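Local structure of hydrolase, alpha/beta hydrolase FOLD family (Staphylococcus aureus, 2XMZ) at residues I206-Y217 / I232-T243; L111-G119 / D218-M228. The protein probably catalyses, as an alpha/beta-hydrolase-fold lyase of menaquinone biosynthesis, the elimination that forms 2-succinyl-6-hydroxy-2,4-cyclohexadiene-1-carboxylate. All coordinates share one frame; numbering follows the deposited sequence.

Interaction 1. Residues I206-Y217 / I232-T243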
loop_
_atom_site.group_PDB
_atom_site.type_symbol
_atom_site.label_atom_id
_atom_site.label_comp_id
_atom_site.label_asym_id
_atom_site.label_seq_id
_atom_site.Cartn_x
_atom_site.Cartn_y
_atom_site.Cartn_z
ATOM N N ILE A 206 -12.251 -11.808 -5.755
ATOM C CA ILE A 206 -10.955 -12.126 -5.149
ATOM C C ILE A 206 -11.133 -13.401 -4.342
ATOM O O ILE A 206 -11.743 -13.362 -3.298
ATOM C CB ILE A 206 -10.469 -10.958 -4.221
ATOM C CG1 ILE A 206 -10.258 -9.680 -5.028
ATOM C CG2 ILE A 206 -9.163 -11.336 -3.471
ATOM C CD1 ILE A 206 -9.894 -8.510 -4.152
ATOM N N LYS A 207 -10.607 -14.525 -4.823
ATOM C CA LYS A 207 -10.853 -15.809 -4.170
ATOM C C LYS A 207 -9.739 -16.270 -3.225
ATOM O O LYS A 207 -9.924 -17.248 -2.506
ATOM C CB LYS A 207 -11.105 -16.923 -5.199
ATOM C CG LYS A 207 -12.054 -16.590 -6.341
ATOM C CD LYS A 207 -13.428 -16.163 -5.862
ATOM C CE LYS A 207 -14.320 -15.932 -7.070
ATOM N NZ LYS A 207 -15.592 -15.258 -6.705
ATOM N N VAL A 208 -8.587 -15.594 -3.244
ATOM C CA VAL A 208 -7.424 -16.041 -2.472
ATOM C C VAL A 208 -7.607 -15.674 -1.000
ATOM O O VAL A 208 -8.359 -14.751 -0.685
ATOM C CB VAL A 208 -6.074 -15.475 -3.042
ATOM C CG1 VAL A 208 -5.820 -16.029 -4.460
ATOM C CG2 VAL A 208 -6.035 -13.951 -3.025
ATOM N N PRO A 209 -6.948 -16.417 -0.092
ATOM C CA PRO A 209 -7.004 -15.993 1.298
ATOM C C PRO A 209 -6.543 -14.541 1.434
ATOM O O PRO A 209 -5.509 -14.170 0.880
ATOM C CB PRO A 209 -6.037 -16.947 1.996
ATOM C CG PRO A 209 -6.114 -18.230 1.133
ATOM C CD PRO A 209 -6.294 -17.730 -0.270
ATOM N N THR A 210 -7.313 -13.736 2.162
ATOM C CA THR A 210 -7.051 -12.292 2.285
ATOM C C THR A 210 -7.044 -11.894 3.756
ATOM O O THR A 210 -7.978 -12.240 4.512
ATOM C CB THR A 210 -8.096 -11.472 1.498
ATOM O OG1 THR A 210 -8.011 -11.817 0.111
ATOM C CG2 THR A 210 -7.861 -9.960 1.625
ATOM N N LEU A 211 -5.974 -11.220 4.181
ATOM C CA LEU A 211 -5.925 -10.648 5.522
ATOM C C LEU A 211 -6.153 -9.151 5.386
ATOM O O LEU A 211 -5.488 -8.503 4.619
ATOM C CB LEU A 211 -4.567 -10.885 6.186
ATOM C CG LEU A 211 -4.346 -10.256 7.575
ATOM C CD1 LEU A 211 -5.264 -10.893 8.672
ATOM C CD2 LEU A 211 -2.878 -10.355 7.970
ATOM N N ILE A 212 -7.110 -8.618 6.135
ATOM C CA ILE A 212 -7.380 -7.179 6.142
ATOM C C ILE A 212 -7.065 -6.592 7.513
ATOM O O ILE A 212 -7.520 -7.108 8.544
ATOM C CB ILE A 212 -8.840 -6.883 5.726
ATOM C CG1 ILE A 212 -9.094 -7.398 4.301
ATOM C CG2 ILE A 212 -9.146 -5.393 5.868
ATOM C CD1 ILE A 212 -10.561 -7.740 3.980
ATOM N N LEU A 213 -6.261 -5.530 7.521
ATOM C CA LEU A 213 -5.841 -4.882 8.755
ATOM C C LEU A 213 -6.304 -3.436 8.721
ATOM O O LEU A 213 -6.185 -2.758 7.695
ATOM C CB LEU A 213 -4.319 -4.949 8.920
ATOM C CG LEU A 213 -3.659 -6.330 8.808
ATOM C CD1 LEU A 213 -2.153 -6.229 8.856
ATOM C CD2 LEU A 213 -4.144 -7.275 9.891
ATOM N N ALA A 214 -6.842 -2.974 9.841
ATOM C CA ALA A 214 -7.166 -1.560 10.017
ATOM C C ALA A 214 -6.774 -1.169 11.440
ATOM O O ALA A 214 -6.713 -2.019 12.318
ATOM C CB ALA A 214 -8.660 -1.314 9.777
ATOM N N GLY A 215 -6.508 0.107 11.667
ATOM C CA GLY A 215 -6.129 0.562 12.989
ATOM C C GLY A 215 -7.356 1.066 13.702
ATOM O O GLY A 215 -8.146 1.783 13.123
ATOM N N GLU A 216 -7.497 0.677 14.963
ATOM C CA GLU A 216 -8.666 0.976 15.783
ATOM C C GLU A 216 -8.999 2.473 15.884
ATOM O O GLU A 216 -10.173 2.841 15.852
ATOM C CB GLU A 216 -8.463 0.332 17.140
ATOM C CG GLU A 216 -9.217 0.929 18.288
ATOM C CD GLU A 216 -9.080 0.075 19.508
ATOM O OE1 GLU A 216 -9.862 -0.899 19.610
ATOM O OE2 GLU A 216 -8.188 0.369 20.338
ATOM N N TYR A 217 -7.965 3.323 15.955
ATOM C CA TYR A 217 -8.154 4.782 15.968
ATOM C C TYR A 217 -8.581 5.318 14.604
ATOM O O TYR A 217 -9.029 6.446 14.496
ATOM C CB TYR A 217 -6.881 5.519 16.398
ATOM C CG TYR A 217 -6.434 5.219 17.806
ATOM C CD1 TYR A 217 -7.330 4.762 18.766
ATOM C CD2 TYR A 217 -5.107 5.407 18.180
ATOM C CE1 TYR A 217 -6.909 4.477 20.054
ATOM C CE2 TYR A 217 -4.684 5.140 19.467
ATOM C CZ TYR A 217 -5.581 4.673 20.396
ATOM O OH TYR A 217 -5.138 4.407 21.671
ATOM N N ILE A 232 -15.109 -9.923 0.283
ATOM C CA ILE A 232 -14.031 -10.836 -0.147
ATOM C C ILE A 232 -14.305 -12.170 0.551
ATOM O O ILE A 232 -14.317 -12.221 1.782
ATOM C CB ILE A 232 -12.638 -10.262 0.205
ATOM C CG1 ILE A 232 -12.439 -8.915 -0.496
ATOM C CG2 ILE A 232 -11.508 -11.282 -0.119
ATOM C CD1 ILE A 232 -11.113 -8.222 -0.160
ATOM N N PRO A 233 -14.584 -13.243 -0.228
ATOM C CA PRO A 233 -15.153 -14.448 0.389
ATOM C C PRO A 233 -14.247 -15.191 1.388
ATOM O O PRO A 233 -14.754 -15.703 2.392
ATOM C CB PRO A 233 -15.471 -15.347 -0.817
ATOM C CG PRO A 233 -14.628 -14.840 -1.909
ATOM C CD PRO A 233 -14.508 -13.370 -1.693
ATOM N N ASN A 234 -12.939 -15.270 1.111
ATOM C CA ASN A 234 -11.982 -15.899 2.053
ATOM C C ASN A 234 -11.089 -14.853 2.730
ATOM O O ASN A 234 -9.881 -14.783 2.476
ATOM C CB ASN A 234 -11.165 -16.953 1.307
ATOM C CG ASN A 234 -12.046 -17.910 0.538
ATOM O OD1 ASN A 234 -12.803 -18.680 1.130
ATOM N ND2 ASN A 234 -11.981 -17.844 -0.786
ATOM N N SER A 235 -11.701 -14.008 3.566
ATOM C CA SER A 235 -10.995 -12.864 4.169
ATOM C C SER A 235 -11.008 -12.989 5.694
ATOM O O SER A 235 -11.923 -13.575 6.251
ATOM C CB SER A 235 -11.675 -11.553 3.767
ATOM O OG SER A 235 -13.012 -11.543 4.242
ATOM N N LYS A 236 -9.987 -12.448 6.358
ATOM C CA LYS A 236 -10.005 -12.256 7.810
ATOM C C LYS A 236 -9.733 -10.793 8.030
ATOM O O LYS A 236 -8.782 -10.259 7.446
ATOM C CB LYS A 236 -8.888 -13.031 8.524
ATOM C CG LYS A 236 -8.733 -14.483 8.156
ATOM C CD LYS A 236 -9.538 -15.392 9.043
ATOM C CE LYS A 236 -9.159 -16.852 8.772
ATOM N NZ LYS A 236 -10.372 -17.682 8.593
ATOM N N CYS A 237 -10.541 -10.142 8.862
ATOM C CA CYS A 237 -10.302 -8.737 9.219
ATOM C C CYS A 237 -9.795 -8.635 10.649
ATOM O O CYS A 237 -10.434 -9.124 11.575
ATOM C CB CYS A 237 -11.577 -7.884 9.037
ATOM S SG CYS A 237 -11.402 -6.105 9.456
ATOM N N LYS A 238 -8.635 -8.013 10.832
ATOM C CA LYS A 238 -8.092 -7.814 12.164
ATOM C C LYS A 238 -7.917 -6.347 12.452
ATOM O O LYS A 238 -7.241 -5.619 11.709
ATOM C CB LYS A 238 -6.769 -8.570 12.367
ATOM C CG LYS A 238 -6.917 -10.068 12.137
ATOM C CD LYS A 238 -6.451 -10.891 13.316
ATOM C CE LYS A 238 -6.823 -12.368 13.137
ATOM N NZ LYS A 238 -6.215 -12.948 11.896
ATOM N N LEU A 239 -8.552 -5.932 13.533
ATOM C CA LEU A 239 -8.456 -4.589 14.067
ATOM C C LEU A 239 -7.270 -4.528 15.008
ATOM O O LEU A 239 -7.169 -5.334 15.926
ATOM C CB LEU A 239 -9.723 -4.261 14.855
ATOM C CG LEU A 239 -10.788 -3.513 14.072
ATOM C CD1 LEU A 239 -12.163 -3.552 14.751
ATOM C CD2 LEU A 239 -10.297 -2.085 13.928
ATOM N N ILE A 240 -6.383 -3.567 14.787
ATOM C CA ILE A 240 -5.197 -3.457 15.612
ATOM C C ILE A 240 -5.396 -2.348 16.638
ATOM O O ILE A 240 -5.509 -1.170 16.274
ATOM C CB ILE A 240 -3.899 -3.259 14.768
ATOM C CG1 ILE A 240 -3.868 -4.222 13.552
ATOM C CG2 ILE A 240 -2.655 -3.404 15.649
ATOM C CD1 ILE A 240 -3.842 -5.714 13.899
ATOM N N SER A 241 -5.454 -2.757 17.908
ATOM C CA SER A 241 -5.642 -1.864 19.054
ATOM C C SER A 241 -4.704 -0.675 19.046
ATOM O O SER A 241 -3.537 -0.807 18.726
ATOM C CB SER A 241 -5.383 -2.630 20.353
ATOM O OG SER A 241 -6.291 -3.701 20.491
ATOM N N ALA A 242 -5.225 0.478 19.442
ATOM C CA ALA A 242 -4.401 1.644 19.775
ATOM C C ALA A 242 -3.471 2.119 18.660
ATOM O O ALA A 242 -2.439 2.723 18.940
ATOM C CB ALA A 242 -3.618 1.397 21.098
ATOM N N THR A 243 -3.833 1.846 17.403
ATOM C CA THR A 243 -3.086 2.363 16.256
ATOM C C THR A 243 -3.991 3.115 15.296
ATOM O O THR A 243 -5.182 2.853 15.232
ATOM C CB THR A 243 -2.343 1.255 15.438
ATOM O OG1 THR A 243 -3.274 0.244 15.037
ATOM C CG2 THR A 243 -1.223 0.632 16.251
HETATM O O HOH W 1 -11.085 -14.458 -0.891
#
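Ile232 packs its CG2 methyl against Thr210, whose OG1 lies 3.5 Å from that Ile232 CG2, and the two side chains meet at about a right angle. On the same face Ile212 and Ala214 lie under helix 219-231, and buried Ile206 extends the apolar patch toward helix 92-103. This is the tight part of the contact. The Thr210 hydroxyl donates back to Val208 O, 3.1 Å from OG1. Between the backbones the parallel pairing is regular but for a longer Ala214 N to Lys238 O bond of 3.3 Å: Ile212 N donates to Lys236 O at 2.7 Å and Lys238 N to Ile212 O, both at 170°. The segment axes differ by 19°, and the two strands with helix 219-231 form a beta-alpha-beta unit at the margin of the alpha/beta-hydrolase sheet, 235-240 being one of its two outermost strands. On the other face Leu213 CD2 comes within 3.8 Å of Lys238 CB and Leu211 CD1 meets Lys238 CG; helix 252-266 covers this side.

The exposed residues, Lys207 and Asn234 at one end and Glu216, Tyr217, Ser241 and Ala242 at the other, make largely polar contacts on the solvent side. In the conformer modelled, Asn234 ND2 makes a bent bond to Lys207 O, while a water donates to Ile206 O and Val208 O and accepts from Asn234 N. A type II turn, Ile240 to Thr243, lies against Glu216 and Tyr217. With CG anti to the backbone N (chi1 156°), Glu216 brings OE2 to 3.1 Å from Ala242 N, which meets it from above the carboxylate plane. Ile240 O is gripped from opposite faces of its plane by Glu216 N and Thr243 OG1. Ala242 CA sits over one face of the Tyr217 ring, a CH-pi contact 3.7 Å from the centroid.

Interaction 2. Residues L111-G119 / D218-M228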
loop_
_atom_site.group_PDB
_atom_site.type_symbol
_atom_site.label_atom_id
_atom_site.label_comp_id
_atom_site.label_asym_id
_atom_site.label_seq_id
_atom_site.Cartn_x
_atom_site.Cartn_y
_atom_site.Cartn_z
ATOM N N LEU A 111 -3.528 -12.411 -0.270
ATOM C CA LEU A 111 -3.621 -10.964 -0.343
ATOM C C LEU A 111 -3.611 -10.352 1.040
ATOM O O LEU A 111 -4.276 -10.835 1.940
ATOM C CB LEU A 111 -4.876 -10.554 -1.113
ATOM C CG LEU A 111 -5.097 -9.062 -1.370
ATOM C CD1 LEU A 111 -3.991 -8.434 -2.292
ATOM C CD2 LEU A 111 -6.488 -8.843 -1.941
ATOM N N ILE A 112 -2.828 -9.293 1.225
ATOM C CA ILE A 112 -2.837 -8.594 2.517
ATOM C C ILE A 112 -3.022 -7.116 2.287
ATOM O O ILE A 112 -2.328 -6.493 1.473
ATOM C CB ILE A 112 -1.586 -8.849 3.421
ATOM C CG1 ILE A 112 -1.383 -10.339 3.652
ATOM C CG2 ILE A 112 -1.797 -8.177 4.774
ATOM C CD1 ILE A 112 0.008 -10.728 4.286
ATOM N N LEU A 113 -3.972 -6.562 3.027
ATOM C CA LEU A 113 -4.382 -5.186 2.877
ATOM C C LEU A 113 -4.293 -4.480 4.226
ATOM O O LEU A 113 -4.914 -4.914 5.209
ATOM C CB LEU A 113 -5.837 -5.154 2.377
ATOM C CG LEU A 113 -6.085 -5.951 1.079
ATOM C CD1 LEU A 113 -7.567 -5.941 0.771
ATOM C CD2 LEU A 113 -5.308 -5.375 -0.088
ATOM N N GLU A 114 -3.549 -3.382 4.261
ATOM C CA GLU A 114 -3.412 -2.605 5.467
ATOM C C GLU A 114 -3.950 -1.215 5.216
ATOM O O GLU A 114 -3.455 -0.473 4.337
ATOM C CB GLU A 114 -1.951 -2.516 5.936
ATOM C CG GLU A 114 -1.796 -1.639 7.202
ATOM C CD GLU A 114 -0.371 -1.167 7.457
ATOM O OE1 GLU A 114 0.546 -1.516 6.680
ATOM O OE2 GLU A 114 -0.172 -0.408 8.431
ATOM N N SER A 115 -4.971 -0.862 5.974
ATOM C CA SER A 115 -5.523 0.500 5.952
ATOM C C SER A 115 -5.755 1.006 4.518
ATOM O O SER A 115 -5.250 2.054 4.125
ATOM C CB SER A 115 -4.577 1.432 6.706
ATOM O OG SER A 115 -4.440 1.009 8.044
ATOM N N THR A 116 -6.537 0.261 3.746
ATOM C CA THR A 116 -6.752 0.636 2.347
ATOM C C THR A 116 -8.242 0.646 2.011
ATOM O O THR A 116 -9.102 0.405 2.884
ATOM C CB THR A 116 -5.946 -0.289 1.401
ATOM O OG1 THR A 116 -5.858 0.274 0.088
ATOM C CG2 THR A 116 -6.529 -1.720 1.304
ATOM N N SER A 117 -8.541 0.886 0.739
ATOM C CA SER A 117 -9.915 0.833 0.261
ATOM C C SER A 117 -9.945 0.426 -1.210
ATOM O O SER A 117 -8.920 0.535 -1.922
ATOM C CB SER A 117 -10.611 2.185 0.454
ATOM O OG SER A 117 -10.289 3.028 -0.614
ATOM N N PRO A 118 -11.105 -0.072 -1.670
ATOM C CA PRO A 118 -11.274 -0.456 -3.053
ATOM C C PRO A 118 -11.737 0.732 -3.898
ATOM O O PRO A 118 -12.248 0.549 -4.996
ATOM C CB PRO A 118 -12.367 -1.550 -2.987
ATOM C CG PRO A 118 -12.748 -1.668 -1.569
ATOM C CD PRO A 118 -12.296 -0.420 -0.885
ATOM N N GLY A 119 -11.534 1.938 -3.374
ATOM C CA GLY A 119 -11.898 3.152 -4.053
ATOM C C GLY A 119 -13.246 3.649 -3.593
ATOM O O GLY A 119 -13.799 3.184 -2.584
ATOM N N ASP A 218 -8.429 4.512 13.565
ATOM C CA ASP A 218 -8.657 4.981 12.218
ATOM C C ASP A 218 -10.080 4.542 11.783
ATOM O O ASP A 218 -10.276 3.641 10.957
ATOM C CB ASP A 218 -7.505 4.472 11.328
ATOM C CG ASP A 218 -7.603 4.925 9.900
ATOM O OD1 ASP A 218 -8.399 5.839 9.590
ATOM O OD2 ASP A 218 -6.903 4.305 9.064
ATOM N N GLU A 219 -11.071 5.221 12.347
ATOM C CA GLU A 219 -12.486 4.874 12.171
ATOM C C GLU A 219 -12.890 4.656 10.710
ATOM O O GLU A 219 -13.532 3.665 10.388
ATOM C CB GLU A 219 -13.384 5.937 12.822
ATOM C CG GLU A 219 -13.239 7.383 12.251
ATOM C CD GLU A 219 -11.794 7.915 12.157
ATOM O OE1 GLU A 219 -11.158 8.190 13.199
ATOM O OE2 GLU A 219 -11.302 8.081 11.027
ATOM N N LYS A 220 -12.486 5.573 9.835
ATOM C CA LYS A 220 -12.889 5.521 8.444
ATOM C C LYS A 220 -12.402 4.238 7.804
ATOM O O LYS A 220 -13.153 3.571 7.103
ATOM C CB LYS A 220 -12.363 6.738 7.674
ATOM C CG LYS A 220 -12.567 6.669 6.153
ATOM C CD LYS A 220 -11.889 7.865 5.452
ATOM C CE LYS A 220 -11.802 7.648 3.949
ATOM N NZ LYS A 220 -10.856 8.630 3.328
ATOM N N PHE A 221 -11.140 3.896 8.029
ATOM C CA PHE A 221 -10.618 2.697 7.397
ATOM C C PHE A 221 -11.045 1.397 8.109
ATOM O O PHE A 221 -11.123 0.343 7.472
ATOM C CB PHE A 221 -9.121 2.836 7.099
ATOM C CG PHE A 221 -8.842 3.782 5.955
ATOM C CD1 PHE A 221 -8.740 5.163 6.180
ATOM C CD2 PHE A 221 -8.749 3.307 4.648
ATOM C CE1 PHE A 221 -8.516 6.039 5.131
ATOM C CE2 PHE A 221 -8.515 4.168 3.591
ATOM C CZ PHE A 221 -8.398 5.554 3.834
ATOM N N VAL A 222 -11.359 1.480 9.402
ATOM C CA VAL A 222 -12.014 0.357 10.105
ATOM C C VAL A 222 -13.364 0.032 9.439
ATOM O O VAL A 222 -13.679 -1.135 9.161
ATOM C CB VAL A 222 -12.221 0.669 11.617
ATOM C CG1 VAL A 222 -13.175 -0.337 12.297
ATOM C CG2 VAL A 222 -10.871 0.706 12.336
ATOM N N GLN A 223 -14.164 1.066 9.174
ATOM C CA GLN A 223 -15.486 0.826 8.579
ATOM C C GLN A 223 -15.289 0.256 7.194
ATOM O O GLN A 223 -15.972 -0.660 6.808
ATOM C CB GLN A 223 -16.331 2.096 8.555
ATOM C CG GLN A 223 -16.759 2.510 9.946
ATOM C CD GLN A 223 -17.259 3.935 10.019
ATOM O OE1 GLN A 223 -17.781 4.358 11.052
ATOM N NE2 GLN A 223 -17.099 4.687 8.926
ATOM N N ILE A 224 -14.293 0.766 6.475
ATOM C CA ILE A 224 -13.965 0.235 5.144
ATOM C C ILE A 224 -13.474 -1.222 5.196
ATOM O O ILE A 224 -13.907 -2.063 4.394
ATOM C CB ILE A 224 -12.941 1.118 4.436
ATOM C CG1 ILE A 224 -13.563 2.500 4.142
ATOM C CG2 ILE A 224 -12.443 0.452 3.127
ATOM C CD1 ILE A 224 -12.589 3.410 3.430
ATOM N N ALA A 225 -12.604 -1.515 6.155
ATOM C CA ALA A 225 -12.025 -2.855 6.307
ATOM C C ALA A 225 -13.103 -3.869 6.562
ATOM O O ALA A 225 -13.090 -4.944 5.962
ATOM C CB ALA A 225 -10.998 -2.879 7.433
ATOM N N LYS A 226 -14.068 -3.516 7.415
ATOM C CA LYS A 226 -15.163 -4.423 7.757
ATOM C C LYS A 226 -16.026 -4.698 6.523
ATOM O O LYS A 226 -16.419 -5.841 6.264
ATOM C CB LYS A 226 -16.031 -3.867 8.898
ATOM C CG LYS A 226 -15.367 -3.904 10.276
ATOM C CD LYS A 226 -16.356 -3.515 11.399
ATOM C CE LYS A 226 -15.596 -3.066 12.649
ATOM N NZ LYS A 226 -16.504 -2.705 13.765
ATOM N N LYS A 227 -16.292 -3.647 5.752
ATOM C CA LYS A 227 -17.087 -3.784 4.534
ATOM C C LYS A 227 -16.383 -4.659 3.495
ATOM O O LYS A 227 -17.010 -5.536 2.936
ATOM C CB LYS A 227 -17.406 -2.426 3.940
ATOM C CG LYS A 227 -18.518 -1.682 4.625
ATOM C CD LYS A 227 -18.674 -0.373 3.875
ATOM C CE LYS A 227 -19.154 0.745 4.758
ATOM N NZ LYS A 227 -19.229 2.012 3.994
ATOM N N MET A 228 -15.093 -4.411 3.263
ATOM C CA MET A 228 -14.270 -5.254 2.388
ATOM C C MET A 228 -14.306 -6.722 2.824
ATOM O O MET A 228 -14.510 -7.612 2.001
ATOM C CB MET A 228 -12.812 -4.773 2.353
ATOM C CG MET A 228 -12.602 -3.407 1.699
ATOM S SD MET A 228 -10.906 -3.193 1.215
ATOM C CE MET A 228 -10.118 -3.177 2.826
HETATM O O HOH W 2 -6.579 1.573 9.432
HETATM O O HOH W 3 -9.363 -0.487 5.349
#
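Met228 lays its thioether over Pro118, with SD and CG of Met228 each 3.7 Å from Pro118 CG. The contact joins the loop after strand 110-114 to helix 219-231 of the alpha/beta-hydrolase fold, at the level of a probable Ser-His-Asp triad (Ser91, His245, Asp218). A bend at chi3 (-66°) turns the Met228 methyl toward Thr116: CE lies 3.7 Å from Thr116 O and also reaches Leu113 CD1. One turn earlier on the helix, Ile224 directs CG2 at the same carbonyl, 3.4 Å from Thr116 O, and touches Ser117 CB with both CG2 and CD1. Phe221 presents a ring edge, its CD2 3.4 Å from Thr116 O, which lies near the ring plane. Thus three helix side chains surround one loop carbonyl, and no direct hydrogen bond crosses between the segments; one water links them, donating to Thr116 O and Phe221 O.

Asp218 occupies the N-cap position of the helix. Its OD2 is hydrogen-bonded to His245 ND1, consistent with the charge-relay arrangement, and Phe221 meets the His245 ring edge-to-face. The Ser115 hydroxyl is bonded to His245 O. A second water bridges the two segments here, donating to Ser115 OG at 2.6 Å and to Asp218 OD2 at 2.8 Å.

In the fold
Interactions 1 and 2 have centres about 7 Å apart and share one sheet, in which strand 210-215 stands between strands 110-114 and 235-240. Along the chain their segments alternate: 111-119, 206-217, 218-228, 232-243. Helix 219-231, part of interaction 2, is thus the crossover joining the two strands of interaction 1. They also touch directly: Leu213 N lies 2.7 Å from Leu113 O and Leu213 O 2.8 Å from Ser115 N, both probable hydrogen bonds, and the Val222 and Leu239 side chains meet. Strand 210-215 ends shortly before Asp218, the probable triad acid, which therefore lies beyond the C-terminal end of an inner strand, at the start of helix 219-231.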